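PDB 1UZB: 1-pyrroline-5-carboxylate dehydrogenase from Thermus thermophilus, which probably catalyses the NAD(P)-dependent oxidation of the aldehyde form of 1-pyrroline-5-carboxylate to glutamate, as a member of the aldehyde dehydrogenase family. Local coordinates for residues Glu367-Val372 with Glu395-Ala400. Sequence-based numbering, arbitrary orientation.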
loop_
_atom_site.group_PDB
_atom_site.type_symbol
_atom_site.label_atom_id
_atom_site.label_comp_id
_atom_site.label_asym_id
_atom_site.label_seq_id
_atom_site.Cartn_x
_atom_site.Cartn_y
_atom_site.Cartn_z
ATOM N N GLU A 367 1.256 20.429 -51.863
ATOM C CA GLU A 367 2.344 21.193 -51.265
ATOM C C GLU A 367 3.333 20.260 -50.572
ATOM O O GLU A 367 4.541 20.458 -50.656
ATOM C CB GLU A 367 1.815 22.228 -50.269
ATOM C CG GLU A 367 2.919 23.041 -49.585
ATOM C CD GLU A 367 3.816 23.799 -50.562
ATOM O OE1 GLU A 367 4.833 24.368 -50.110
ATOM O OE2 GLU A 367 3.515 23.832 -51.775
ATOM N N GLN A 368 2.827 19.242 -49.884
ATOM C CA GLN A 368 3.723 18.302 -49.222
ATOM C C GLN A 368 4.562 17.585 -50.270
ATOM O O GLN A 368 5.757 17.362 -50.079
ATOM C CB GLN A 368 2.927 17.291 -48.392
ATOM C CG GLN A 368 3.786 16.406 -47.502
ATOM C CD GLN A 368 4.646 17.209 -46.543
ATOM O OE1 GLN A 368 4.139 18.017 -45.766
ATOM N NE2 GLN A 368 5.954 16.990 -46.594
ATOM N N GLU A 369 3.935 17.242 -51.391
ATOM C CA GLU A 369 4.641 16.570 -52.470
ATOM C C GLU A 369 5.757 17.470 -52.998
ATOM O O GLU A 369 6.886 17.024 -53.201
ATOM C CB GLU A 369 3.666 16.233 -53.596
ATOM C CG GLU A 369 4.290 15.473 -54.751
ATOM C CD GLU A 369 3.297 15.201 -55.858
ATOM O OE1 GLU A 369 2.772 16.174 -56.437
ATOM O OE2 GLU A 369 3.039 14.016 -56.148
ATOM N N ARG A 370 5.439 18.743 -53.211
ATOM C CA ARG A 370 6.429 19.678 -53.720
ATOM C C ARG A 370 7.614 19.777 -52.764
ATOM O O ARG A 370 8.770 19.762 -53.190
ATOM C CB ARG A 370 5.816 21.066 -53.909
ATOM C CG ARG A 370 6.743 22.032 -54.640
ATOM C CD ARG A 370 6.274 23.466 -54.511
ATOM N NE ARG A 370 6.410 23.956 -53.143
ATOM C CZ ARG A 370 7.571 24.231 -52.558
ATOM N NH1 ARG A 370 8.710 24.071 -53.218
ATOM N NH2 ARG A 370 7.594 24.661 -51.305
ATOM N N LYS A 371 7.320 19.870 -51.471
ATOM C CA LYS A 371 8.368 19.980 -50.462
ATOM C C LYS A 371 9.275 18.755 -50.414
ATOM O O LYS A 371 10.499 18.882 -50.365
ATOM C CB LYS A 371 7.752 20.221 -49.082
ATOM C CG LYS A 371 7.091 21.585 -48.921
ATOM C CD LYS A 371 6.535 21.761 -47.514
ATOM C CE LYS A 371 5.842 23.102 -47.352
ATOM N NZ LYS A 371 5.315 23.291 -45.973
ATOM N N VAL A 372 8.683 17.566 -50.430
ATOM C CA VAL A 372 9.476 16.345 -50.388
ATOM C C VAL A 372 10.362 16.243 -51.627
ATOM O O VAL A 372 11.543 15.909 -51.532
ATOM C CB VAL A 372 8.569 15.100 -50.278
ATOM C CG1 VAL A 372 9.407 13.830 -50.346
ATOM C CG2 VAL A 372 7.792 15.151 -48.969
ATOM N N GLU A 395 -2.379 10.651 -60.839
ATOM C CA GLU A 395 -2.910 11.907 -60.326
ATOM C C GLU A 395 -2.563 12.066 -58.847
ATOM O O GLU A 395 -2.294 13.172 -58.379
ATOM C CB GLU A 395 -4.432 11.944 -60.511
ATOM C CG GLU A 395 -5.087 13.237 -60.054
ATOM C CD GLU A 395 -6.581 13.270 -60.326
ATOM O OE1 GLU A 395 -7.322 12.452 -59.733
ATOM O OE2 GLU A 395 -7.014 14.115 -61.137
ATOM N N GLY A 396 -2.573 10.952 -58.122
ATOM C CA GLY A 396 -2.254 10.979 -56.703
ATOM C C GLY A 396 -0.849 11.483 -56.428
ATOM O O GLY A 396 0.003 11.488 -57.314
ATOM N N TYR A 397 -0.599 11.901 -55.191
ATOM C CA TYR A 397 0.710 12.426 -54.808
ATOM C C TYR A 397 1.633 11.287 -54.390
ATOM O O TYR A 397 2.086 11.220 -53.247
ATOM C CB TYR A 397 0.541 13.427 -53.662
ATOM C CG TYR A 397 -0.524 14.466 -53.938
ATOM C CD1 TYR A 397 -1.595 14.642 -53.063
ATOM C CD2 TYR A 397 -0.469 15.263 -55.082
ATOM C CE1 TYR A 397 -2.590 15.585 -53.319
ATOM C CE2 TYR A 397 -1.459 16.212 -55.346
ATOM C CZ TYR A 397 -2.515 16.368 -54.461
ATOM O OH TYR A 397 -3.495 17.304 -54.710
ATOM N N PHE A 398 1.930 10.409 -55.340
ATOM C CA PHE A 398 2.766 9.247 -55.082
ATOM C C PHE A 398 4.261 9.486 -55.261
ATOM O O PHE A 398 4.717 9.888 -56.332
ATOM C CB PHE A 398 2.323 8.094 -55.984
ATOM C CG PHE A 398 0.864 7.755 -55.861
ATOM C CD1 PHE A 398 0.337 7.314 -54.651
ATOM C CD2 PHE A 398 0.013 7.880 -56.957
ATOM C CE1 PHE A 398 -1.018 7.001 -54.532
ATOM C CE2 PHE A 398 -1.342 7.570 -56.847
ATOM C CZ PHE A 398 -1.856 7.131 -55.633
ATOM N N ILE A 399 5.014 9.229 -54.197
ATOM C CA ILE A 399 6.463 9.375 -54.207
ATOM C C ILE A 399 7.067 8.022 -53.845
ATOM O O ILE A 399 6.621 7.361 -52.906
ATOM C CB ILE A 399 6.932 10.434 -53.186
ATOM C CG1 ILE A 399 6.315 11.790 -53.531
ATOM C CG2 ILE A 399 8.450 10.533 -53.198
ATOM C CD1 ILE A 399 6.670 12.899 -52.565
ATOM N N ALA A 400 8.077 7.608 -54.599
ATOM C CA ALA A 400 8.723 6.324 -54.363
ATOM C C ALA A 400 9.637 6.329 -53.143
ATOM O O ALA A 400 10.248 7.348 -52.819
ATOM C CB ALA A 400 9.525 5.922 -55.597
#
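Glu369 reaches from the helix to the backbone of Tyr397. Its CG lies anti to the backbone N (chi1 -177°) and the chain runs on extended, which carries the carboxylate straight out from the helix. Glu369 OE2 comes to 3.1 Å from CA of Tyr397. Glu369 OE1 stands 3.6 Å from CD2 of the Tyr397 ring. The carboxylate and ring planes are nearly perpendicular, 87° apart. No hydrogen bond joins the two segments; the charge of Glu369 is met by Arg391, whose NE forms a salt bridge with OE2. Glu369 is buried, and the salt bridge gives its charge a partner. Tyr397 is the centre of an inverse gamma turn, closed by a weak bond from Phe398 N to Gly396 O, 3.0 Å long. CA and CB of Tyr397, at the centre of this turn, lie against the carboxylate.

One helical turn on, the contact becomes apolar. Ile399 holds CG1 anti to its carbonyl carbon and the chain runs on extended, so that Ile399 CD1 reaches the helix. Ile399 CD1 touches Val372 CG1 at 3.6 Å and packs more loosely on Glu369 CG, at 4.1 Å. Replacing Glu369 by an alanine is likely to leave Arg391 without this charge partner and open a gap beside Tyr397.

The arrangement is helix-to-loop packing in the aldehyde dehydrogenase fold: the loop between strand 384-387 and its antiparallel neighbour, strand 402-405, packs on helix 366-379 at the edge, within this chain, of a mixed sheet.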